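Local coordinates for protein alternansucrase (Leuconostoc mesenteroides, PDB 6HVG) that belongs to glycoside hydrolase family 70, with a (beta/alpha)8-barrel core, a bound calcium ion and choline-binding-type repeats, at residues E592-L597 with G635-A640; H598-F603 with A1154-D1159; I618-V623 with D629-A634. All blocks are in the same frame, centred on the assembly; numbering follows the deposited sequence.

Contact 1 of 3, residues E592-L597 with G635-A640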
loop_
_atom_site.group_PDB
_atom_site.type_symbol
_atom_site.label_atom_id
_atom_site.label_comp_id
_atom_site.label_asym_id
_atom_site.label_seq_id
_atom_site.Cartn_x
_atom_site.Cartn_y
_atom_site.Cartn_z
ATOM N N GLU A 592 -20.651 21.368 1.461
ATOM C CA GLU A 592 -19.367 22.018 1.205
ATOM C C GLU A 592 -18.700 21.450 -0.062
ATOM O O GLU A 592 -18.072 22.176 -0.821
ATOM C CB GLU A 592 -18.461 21.873 2.419
ATOM C CG GLU A 592 -17.040 22.348 2.200
ATOM C CD GLU A 592 -16.959 23.708 1.544
ATOM O OE1 GLU A 592 -17.869 24.533 1.744
ATOM O OE2 GLU A 592 -15.945 23.949 0.870
ATOM N N GLN A 593 -18.870 20.155 -0.297
ATOM C CA GLN A 593 -18.331 19.533 -1.497
ATOM C C GLN A 593 -19.034 20.092 -2.745
ATOM O O GLN A 593 -18.423 20.222 -3.793
ATOM C CB GLN A 593 -18.482 18.018 -1.462
ATOM C CG GLN A 593 -17.806 17.296 -0.329
ATOM C CD GLN A 593 -16.314 17.269 -0.429
ATOM O OE1 GLN A 593 -15.682 17.917 -1.260
ATOM N NE2 GLN A 593 -15.743 16.487 0.425
ATOM N N LEU A 594 -20.324 20.391 -2.627
ATOM C CA LEU A 594 -21.057 21.028 -3.718
ATOM C C LEU A 594 -20.579 22.454 -3.948
ATOM O O LEU A 594 -20.502 22.906 -5.085
ATOM C CB LEU A 594 -22.563 21.033 -3.410
ATOM C CG LEU A 594 -23.482 21.688 -4.445
ATOM C CD1 LEU A 594 -23.362 20.949 -5.777
ATOM C CD2 LEU A 594 -24.910 21.706 -3.919
ATOM N N ASN A 595 -20.300 23.178 -2.860
ATOM C CA ASN A 595 -19.755 24.539 -2.953
ATOM C C ASN A 595 -18.448 24.522 -3.734
ATOM O O ASN A 595 -18.259 25.323 -4.649
ATOM C CB ASN A 595 -19.519 25.136 -1.560
ATOM C CG ASN A 595 -19.408 26.660 -1.569
ATOM O OD1 ASN A 595 -20.409 27.360 -1.753
ATOM N ND2 ASN A 595 -18.198 27.181 -1.375
ATOM N N TRP A 596 -17.575 23.575 -3.380
ATOM C CA TRP A 596 -16.299 23.395 -4.060
ATOM C C TRP A 596 -16.503 23.058 -5.513
ATOM O O TRP A 596 -15.804 23.581 -6.383
ATOM C CB TRP A 596 -15.510 22.290 -3.384
ATOM C CG TRP A 596 -14.071 22.158 -3.812
ATOM C CD1 TRP A 596 -13.233 23.152 -4.187
ATOM C CD2 TRP A 596 -13.302 20.962 -3.822
ATOM N NE1 TRP A 596 -11.990 22.644 -4.459
ATOM C CE2 TRP A 596 -12.014 21.298 -4.239
ATOM C CE3 TRP A 596 -13.591 19.632 -3.545
ATOM C CZ2 TRP A 596 -11.001 20.355 -4.372
ATOM C CZ3 TRP A 596 -12.580 18.686 -3.685
ATOM C CH2 TRP A 596 -11.302 19.059 -4.076
ATOM N N LEU A 597 -17.468 22.188 -5.774
ATOM C CA LEU A 597 -17.803 21.785 -7.145
ATOM C C LEU A 597 -18.288 22.955 -7.961
ATOM O O LEU A 597 -17.919 23.093 -9.113
ATOM C CB LEU A 597 -18.868 20.706 -7.143
ATOM C CG LEU A 597 -19.355 20.227 -8.500
ATOM C CD1 LEU A 597 -18.217 19.636 -9.325
ATOM C CD2 LEU A 597 -20.471 19.220 -8.291
ATOM N N GLY A 635 -24.184 14.768 -9.985
ATOM C CA GLY A 635 -25.052 14.548 -11.127
ATOM C C GLY A 635 -26.197 15.542 -11.186
ATOM O O GLY A 635 -26.458 16.168 -12.238
ATOM N N ASP A 636 -26.888 15.679 -10.056
ATOM C CA ASP A 636 -28.048 16.562 -9.951
ATOM C C ASP A 636 -27.705 18.038 -10.151
ATOM O O ASP A 636 -28.519 18.788 -10.681
ATOM C CB ASP A 636 -28.749 16.335 -8.604
ATOM C CG ASP A 636 -29.378 14.950 -8.509
ATOM O OD1 ASP A 636 -29.263 14.178 -9.487
ATOM O OD2 ASP A 636 -29.987 14.634 -7.462
ATOM N N TYR A 637 -26.512 18.434 -9.717
ATOM C CA TYR A 637 -25.995 19.788 -9.916
ATOM C C TYR A 637 -25.855 20.082 -11.402
ATOM O O TYR A 637 -26.352 21.082 -11.897
ATOM C CB TYR A 637 -24.637 19.953 -9.209
ATOM C CG TYR A 637 -23.961 21.268 -9.491
ATOM C CD1 TYR A 637 -24.335 22.437 -8.813
ATOM C CD2 TYR A 637 -22.974 21.365 -10.460
ATOM C CE1 TYR A 637 -23.730 23.649 -9.097
ATOM C CE2 TYR A 637 -22.365 22.577 -10.740
ATOM C CZ TYR A 637 -22.756 23.705 -10.057
ATOM O OH TYR A 637 -22.163 24.895 -10.329
ATOM N N PHE A 638 -25.205 19.176 -12.118
ATOM C CA PHE A 638 -25.074 19.295 -13.567
ATOM C C PHE A 638 -26.427 19.291 -14.299
ATOM O O PHE A 638 -26.589 19.985 -15.308
ATOM C CB PHE A 638 -24.191 18.182 -14.124
ATOM C CG PHE A 638 -22.715 18.456 -14.004
ATOM C CD1 PHE A 638 -22.102 18.502 -12.770
ATOM C CD2 PHE A 638 -21.936 18.602 -15.131
ATOM C CE1 PHE A 638 -20.750 18.720 -12.653
ATOM C CE2 PHE A 638 -20.577 18.849 -15.019
ATOM C CZ PHE A 638 -19.990 18.918 -13.776
ATOM N N LYS A 639 -27.391 18.525 -13.794
ATOM C CA LYS A 639 -28.731 18.512 -14.363
ATOM C C LYS A 639 -29.382 19.881 -14.200
ATOM O O LYS A 639 -29.915 20.440 -15.166
ATOM C CB LYS A 639 -29.591 17.433 -13.713
ATOM C CG LYS A 639 -29.278 16.018 -14.166
ATOM C CD LYS A 639 -29.898 14.951 -13.250
ATOM C CE LYS A 639 -29.672 13.558 -13.827
ATOM N NZ LYS A 639 -29.831 12.445 -12.863
ATOM N N ALA A 640 -29.325 20.422 -12.987
ATOM C CA ALA A 640 -29.962 21.684 -12.679
ATOM C C ALA A 640 -29.375 22.848 -13.457
ATOM O O ALA A 640 -30.126 23.661 -13.997
ATOM C CB ALA A 640 -29.863 21.956 -11.186
#

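Contact 2 of 3, residues H598-F603 with A1154-D1159. With CA (calcium ion), chain C.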
loop_
_atom_site.group_PDB
_atom_site.type_symbol
_atom_site.label_atom_id
_atom_site.label_comp_id
_atom_site.label_asym_id
_atom_site.label_seq_id
_atom_site.Cartn_x
_atom_site.Cartn_y
_atom_site.Cartn_z
ATOM N N HIS A 598 -19.121 23.798 -7.378
ATOM C CA HIS A 598 -19.577 25.003 -8.062
ATOM C C HIS A 598 -18.386 25.874 -8.354
ATOM O O HIS A 598 -18.243 26.381 -9.467
ATOM C CB HIS A 598 -20.571 25.757 -7.199
ATOM C CG HIS A 598 -21.080 27.018 -7.818
ATOM N ND1 HIS A 598 -22.175 27.047 -8.657
ATOM C CD2 HIS A 598 -20.681 28.301 -7.670
ATOM C CE1 HIS A 598 -22.414 28.293 -9.018
ATOM N NE2 HIS A 598 -21.523 29.074 -8.430
ATOM N N TYR A 599 -17.517 26.032 -7.360
ATOM C CA TYR A 599 -16.332 26.877 -7.484
ATOM C C TYR A 599 -15.448 26.449 -8.654
ATOM O O TYR A 599 -14.917 27.302 -9.368
ATOM C CB TYR A 599 -15.550 26.859 -6.183
ATOM C CG TYR A 599 -14.193 27.515 -6.199
ATOM C CD1 TYR A 599 -14.057 28.865 -5.981
ATOM C CD2 TYR A 599 -13.044 26.769 -6.373
ATOM C CE1 TYR A 599 -12.808 29.461 -5.929
ATOM C CE2 TYR A 599 -11.792 27.349 -6.320
ATOM C CZ TYR A 599 -11.680 28.691 -6.096
ATOM O OH TYR A 599 -10.439 29.296 -6.054
ATOM N N LEU A 600 -15.314 25.147 -8.870
ATOM C CA LEU A 600 -14.489 24.652 -9.976
ATOM C C LEU A 600 -15.173 24.868 -11.322
ATOM O O LEU A 600 -14.529 25.294 -12.279
ATOM C CB LEU A 600 -14.134 23.172 -9.781
ATOM C CG LEU A 600 -13.254 22.866 -8.564
ATOM C CD1 LEU A 600 -13.308 21.401 -8.202
ATOM C CD2 LEU A 600 -11.804 23.302 -8.766
ATOM N N MET A 601 -16.476 24.594 -11.393
ATOM C CA MET A 601 -17.234 24.749 -12.643
ATOM C C MET A 601 -17.497 26.211 -12.994
ATOM O O MET A 601 -17.887 26.508 -14.114
ATOM C CB MET A 601 -18.568 24.009 -12.574
ATOM C CG MET A 601 -18.476 22.505 -12.363
ATOM S SD MET A 601 -17.627 21.637 -13.690
ATOM C CE MET A 601 -16.018 21.515 -12.913
ATOM N N ASN A 602 -17.279 27.111 -12.042
ATOM C CA ASN A 602 -17.287 28.548 -12.315
ATOM C C ASN A 602 -15.963 29.213 -11.947
ATOM O O ASN A 602 -15.958 30.374 -11.533
ATOM C CB ASN A 602 -18.443 29.193 -11.542
ATOM C CG ASN A 602 -19.790 28.704 -12.016
ATOM O OD1 ASN A 602 -20.388 29.281 -12.933
ATOM N ND2 ASN A 602 -20.264 27.620 -11.418
ATOM N N PHE A 603 -14.854 28.477 -12.052
ATOM C CA PHE A 603 -13.583 28.993 -11.552
ATOM C C PHE A 603 -13.263 30.320 -12.175
ATOM O O PHE A 603 -12.971 31.285 -11.473
ATOM C CB PHE A 603 -12.439 28.015 -11.775
ATOM C CG PHE A 603 -11.123 28.488 -11.219
ATOM C CD1 PHE A 603 -10.963 28.656 -9.858
ATOM C CD2 PHE A 603 -10.041 28.749 -12.049
ATOM C CE1 PHE A 603 -9.747 29.097 -9.336
ATOM C CE2 PHE A 603 -8.830 29.183 -11.533
ATOM C CZ PHE A 603 -8.680 29.360 -10.176
ATOM N N ALA A 1154 -11.989 19.179 -14.510
ATOM C CA ALA A 1154 -11.483 19.442 -13.170
ATOM C C ALA A 1154 -11.391 18.147 -12.389
ATOM O O ALA A 1154 -12.337 17.384 -12.378
ATOM C CB ALA A 1154 -12.431 20.394 -12.449
ATOM N N ASP A 1155 -10.266 17.900 -11.730
ATOM C CA ASP A 1155 -10.140 16.732 -10.848
ATOM C C ASP A 1155 -10.788 17.059 -9.501
ATOM O O ASP A 1155 -10.281 17.871 -8.745
ATOM C CB ASP A 1155 -8.669 16.321 -10.657
ATOM C CG ASP A 1155 -8.476 14.806 -10.657
ATOM O OD1 ASP A 1155 -9.336 14.091 -10.140
ATOM O OD2 ASP A 1155 -7.466 14.317 -11.179
ATOM N N TRP A 1156 -11.927 16.438 -9.230
ATOM C CA TRP A 1156 -12.670 16.641 -7.977
ATOM C C TRP A 1156 -12.210 15.587 -6.959
ATOM O O TRP A 1156 -12.423 14.372 -7.147
ATOM C CB TRP A 1156 -14.161 16.494 -8.262
ATOM C CG TRP A 1156 -15.100 17.021 -7.255
ATOM C CD1 TRP A 1156 -15.016 18.210 -6.605
ATOM C CD2 TRP A 1156 -16.331 16.409 -6.819
ATOM N NE1 TRP A 1156 -16.107 18.376 -5.775
ATOM C CE2 TRP A 1156 -16.930 17.285 -5.897
ATOM C CE3 TRP A 1156 -16.985 15.219 -7.130
ATOM C CZ2 TRP A 1156 -18.155 17.009 -5.285
ATOM C CZ3 TRP A 1156 -18.217 14.943 -6.512
ATOM C CH2 TRP A 1156 -18.779 15.831 -5.604
ATOM N N VAL A 1157 -11.585 16.062 -5.883
ATOM C CA VAL A 1157 -10.882 15.205 -4.927
ATOM C C VAL A 1157 -11.461 15.335 -3.525
ATOM O O VAL A 1157 -10.840 15.887 -2.655
ATOM C CB VAL A 1157 -9.372 15.541 -4.929
ATOM C CG1 VAL A 1157 -8.607 14.599 -4.014
ATOM C CG2 VAL A 1157 -8.829 15.433 -6.342
ATOM N N PRO A 1158 -12.652 14.793 -3.297
ATOM C CA PRO A 1158 -13.326 14.954 -2.015
ATOM C C PRO A 1158 -12.900 14.027 -0.867
ATOM O O PRO A 1158 -13.308 14.276 0.272
ATOM C CB PRO A 1158 -14.791 14.683 -2.380
ATOM C CG PRO A 1158 -14.710 13.706 -3.482
ATOM C CD PRO A 1158 -13.513 14.116 -4.278
ATOM N N ASP A 1159 -12.114 12.980 -1.134
ATOM C CA ASP A 1159 -11.803 11.981 -0.106
ATOM C C ASP A 1159 -10.917 12.494 1.035
ATOM O O ASP A 1159 -11.128 12.115 2.187
ATOM C CB ASP A 1159 -11.167 10.737 -0.706
ATOM C CG ASP A 1159 -10.833 9.677 0.354
ATOM O OD1 ASP A 1159 -11.739 9.134 1.003
ATOM O OD2 ASP A 1159 -9.633 9.409 0.567
HETATM CA CA CA C . -12.763 8.205 2.691
HETATM O O HOH W 1 -13.572 10.420 2.447
#

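Contact 3 of 3, residues I618-V623 with D629-A634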
loop_
_atom_site.group_PDB
_atom_site.type_symbol
_atom_site.label_atom_id
_atom_site.label_comp_id
_atom_site.label_asym_id
_atom_site.label_seq_id
_atom_site.Cartn_x
_atom_site.Cartn_y
_atom_site.Cartn_z
ATOM N N ILE A 618 -16.019 17.068 -14.801
ATOM C CA ILE A 618 -15.184 16.633 -13.676
ATOM C C ILE A 618 -14.748 15.180 -13.789
ATOM O O ILE A 618 -15.374 14.391 -14.458
ATOM C CB ILE A 618 -15.933 16.794 -12.336
ATOM C CG1 ILE A 618 -17.219 15.979 -12.363
ATOM C CG2 ILE A 618 -16.240 18.265 -12.051
ATOM C CD1 ILE A 618 -17.914 15.867 -11.017
ATOM N N ARG A 619 -13.665 14.865 -13.097
ATOM C CA ARG A 619 -13.304 13.507 -12.762
ATOM C C ARG A 619 -13.509 13.356 -11.258
ATOM O O ARG A 619 -13.064 14.202 -10.486
ATOM C CB ARG A 619 -11.846 13.282 -13.100
ATOM C CG ARG A 619 -11.259 11.974 -12.583
ATOM C CD ARG A 619 -9.744 11.946 -12.803
ATOM N NE ARG A 619 -9.089 10.741 -12.275
ATOM C CZ ARG A 619 -8.764 10.531 -10.999
ATOM N NH1 ARG A 619 -9.008 11.449 -10.084
ATOM N NH2 ARG A 619 -8.192 9.382 -10.646
ATOM N N VAL A 620 -14.193 12.302 -10.850
ATOM C CA VAL A 620 -14.412 12.034 -9.437
ATOM C C VAL A 620 -13.327 11.084 -8.974
ATOM O O VAL A 620 -13.324 9.903 -9.343
ATOM C CB VAL A 620 -15.820 11.434 -9.180
ATOM C CG1 VAL A 620 -16.099 11.310 -7.687
ATOM C CG2 VAL A 620 -16.898 12.293 -9.835
ATOM N N ASP A 621 -12.399 11.614 -8.180
ATOM C CA ASP A 621 -11.278 10.842 -7.630
ATOM C C ASP A 621 -11.774 9.921 -6.514
ATOM O O ASP A 621 -12.568 10.331 -5.678
ATOM C CB ASP A 621 -10.223 11.811 -7.083
ATOM C CG ASP A 621 -9.032 11.108 -6.421
ATOM O OD1 ASP A 621 -8.177 10.507 -7.141
ATOM O OD2 ASP A 621 -8.940 11.192 -5.157
ATOM N N ALA A 622 -11.312 8.676 -6.517
ATOM C CA ALA A 622 -11.429 7.761 -5.378
ATOM C C ALA A 622 -12.869 7.463 -5.014
ATOM O O ALA A 622 -13.262 7.575 -3.856
ATOM C CB ALA A 622 -10.693 8.344 -4.175
ATOM N N VAL A 623 -13.653 7.089 -6.013
ATOM C CA VAL A 623 -15.088 6.871 -5.845
ATOM C C VAL A 623 -15.406 5.847 -4.755
ATOM O O VAL A 623 -16.310 6.047 -3.950
ATOM C CB VAL A 623 -15.711 6.422 -7.184
ATOM C CG1 VAL A 623 -17.151 5.929 -7.023
ATOM C CG2 VAL A 623 -15.672 7.568 -8.185
ATOM N N ASP A 629 -23.149 9.142 -2.132
ATOM C CA ASP A 629 -24.034 10.298 -2.297
ATOM C C ASP A 629 -23.417 11.397 -3.143
ATOM O O ASP A 629 -24.128 12.114 -3.838
ATOM C CB ASP A 629 -24.387 10.904 -0.939
ATOM C CG ASP A 629 -25.396 10.077 -0.147
ATOM O OD1 ASP A 629 -26.126 9.243 -0.744
ATOM O OD2 ASP A 629 -25.465 10.304 1.086
ATOM N N LEU A 630 -22.099 11.533 -3.090
ATOM C CA LEU A 630 -21.423 12.566 -3.843
ATOM C C LEU A 630 -21.664 12.456 -5.336
ATOM O O LEU A 630 -21.615 13.463 -6.044
ATOM C CB LEU A 630 -19.914 12.569 -3.555
ATOM C CG LEU A 630 -19.468 12.970 -2.151
ATOM C CD1 LEU A 630 -17.951 13.060 -2.093
ATOM C CD2 LEU A 630 -20.097 14.284 -1.715
ATOM N N LEU A 631 -21.895 11.246 -5.831
ATOM C CA LEU A 631 -22.148 11.066 -7.248
ATOM C C LEU A 631 -23.489 11.685 -7.623
ATOM O O LEU A 631 -23.603 12.353 -8.671
ATOM C CB LEU A 631 -22.123 9.583 -7.634
ATOM C CG LEU A 631 -20.867 8.779 -7.311
ATOM C CD1 LEU A 631 -20.940 7.405 -7.935
ATOM C CD2 LEU A 631 -19.616 9.477 -7.787
ATOM N N LYS A 632 -24.488 11.459 -6.770
ATOM C CA LYS A 632 -25.834 12.013 -6.955
ATOM C C LYS A 632 -25.830 13.528 -6.828
ATOM O O LYS A 632 -26.464 14.219 -7.631
ATOM C CB LYS A 632 -26.786 11.433 -5.919
ATOM C CG LYS A 632 -28.242 11.604 -6.260
ATOM C CD LYS A 632 -29.113 11.616 -5.021
ATOM C CE LYS A 632 -30.591 11.451 -5.373
ATOM N NZ LYS A 632 -31.109 12.500 -6.304
ATOM N N ILE A 633 -25.096 14.042 -5.843
ATOM C CA ILE A 633 -24.975 15.483 -5.645
ATOM C C ILE A 633 -24.377 16.147 -6.872
ATOM O O ILE A 633 -24.884 17.158 -7.356
ATOM C CB ILE A 633 -24.130 15.818 -4.400
ATOM C CG1 ILE A 633 -24.870 15.381 -3.131
ATOM C CG2 ILE A 633 -23.810 17.310 -4.325
ATOM C CD1 ILE A 633 -23.946 15.128 -1.955
ATOM N N ALA A 634 -23.294 15.575 -7.366
ATOM C CA ALA A 634 -22.648 16.057 -8.582
ATOM C C ALA A 634 -23.573 15.934 -9.801
ATOM O O ALA A 634 -23.705 16.871 -10.585
ATOM C CB ALA A 634 -21.375 15.269 -8.825
#

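Contact 1 of 3, residues E592-L597 with G635-A640
Leu594 and Leu597 of helix 587-601 hold the ring of Tyr637 on helix 629-642. Leu594 meets it with one methyl: CD1 lies 3.5 Å from Tyr637 CD1, and the same methyl also touches CG and CB. Leu597 takes the other CD carbon of the ring, with its CD2 3.9 Å from Tyr637 CD2. Both methyls come at the ring obliquely. The two leucines stand three residues apart on one flank of the helix. In each, CG swings anti to the backbone N (chi1 179° in Leu594), and this throws the branched ends across to the other helix. Leu597 uses its second methyl as well, CD1 standing 4.3 Å from Phe638 CE1, at the edge of that ring. Phe638 CD1 in turn lies in the plane of the Tyr637 ring, at its edge. The two helices are outer helices of the (beta/alpha)8 barrel of family 70. Their segments cross at -47°, with axes 11.3 Å apart, and aromatic and leucine side chains bridge that gap. Tyr637 is also fixed at its polar end, where OH hydrogen-bonds to His598 ND1, further along helix 587-601. Ile633 and Phe1223 extend the apolar layer at Leu594, and Trp1156 of a barrel strand does so at Leu597. On other flanks of helix 587-601, Glu592 forms a salt bridge with Arg1115, Gln593 bonds to its guanidinium group and Trp596 NE1 to its backbone O.

Contact 2 of 3, residues H598-F603 with A1154-D1159
His598 O, near the end of helix 587-601, is gripped twice by Asn602. Asn602 N donates to His598 O at 2.8 Å, and Asn602 ND2 donates to His598 O at 3.1 Å. The ND2 bond is nearly straight, 165° at the hydrogen, but it arrives tilted 28° from the carbonyl plane. The same ND2 lies over the centre of one face of the His598 ring. This ties down the helix end just after the residues that face strand 1151-1156. There the contact is apolar. Met601 is bent at chi2 and chi3, which brings its CE to 3.8 Å from Ala1154 CB. Leu600 CB also approaches Ala1154 CB, and Leu600 CD1 reaches Trp1156 CD1 at 4.0 Å, crossing that side chain at a slant. The Trp1156 ring also meets Trp596 and touches Ile618 and Val620. Past the strand, the chain runs to the calcium ion. Asp1159 OD1 binds the metal at 2.2 Å, and a metal-bound water donates to Asp1159 O. Glu575, Asp581 and Asn625 are the other protein residues of the site. An outer helix packed on a parallel strand is the basic layer of a (beta/alpha)8 barrel; here the loop after the strand's C-terminal end also supplies a calcium ligand.

Contact 3 of 3, residues I618-V623 with D629-A634
The guanidinium group of Arg619 meets Asp621 at its edge, on the side of the strand that faces away from the helix. Arg619 NH1 donates to Asp621 OD1 at 3.2 Å, with a nearly straight N-H...O angle of 169°. Asp621 OD1 lies within 2° of the guanidinium plane and uses the lone pair turned away from its second oxygen. NH1 also forms a salt bridge with Asp1155 of strand 1151-1156, so one nitrogen joins two acidic groups. Ile618 and Val620, the residues before and after Arg619, point toward the helix. Leu631 fills the middle of the apolar contact with a forked end. Its CD2 lies 4.0 Å from Val620 CG1, and its CD1 lies 4.2 Å from Val623 CG1. The leucine meets Val623 at about a right angle and Val620 at a slant. One turn on, Ala634 CB receives Ile618 CD1 at 4.1 Å. Ile618 CG1 sits between the backbone N and the carbonyl carbon (chi1 59°), and CD1 extends from it toward the alanine. This is a beta-alpha unit of the barrel: strand 617-620, a short connection, then helix 629-642 laid on the strand's outer side. The strand runs between strands 657-658 and 1151-1156 and bonds to both through its backbone. Leu658 touches Val620, Val623 and Leu631, while Leu597 and Met601 of helix 587-601 touch Ile618.

How the contacts relate
All three contacts are buried and lie in one sector of the barrel, with centres 9 to 10 Å apart. Contact 1 joins two outer helices. Contacts 2 and 3 each lay one of those helices on the parallel sheet, at the neighbouring strands 1151-1156 and 617-620. Leu597, Met601, Ile618 and Trp1156 bring the three into one apolar layer. The chemistry changes with depth. Helix-to-helix packing is leucine against aromatic rings, whereas helix-to-strand packing is mostly aliphatic, with Met601 and Trp1156 added in contact 2. On the inner side of the strands, a charge pair links contacts 2 and 3. Contact 2 alone includes a calcium ligand.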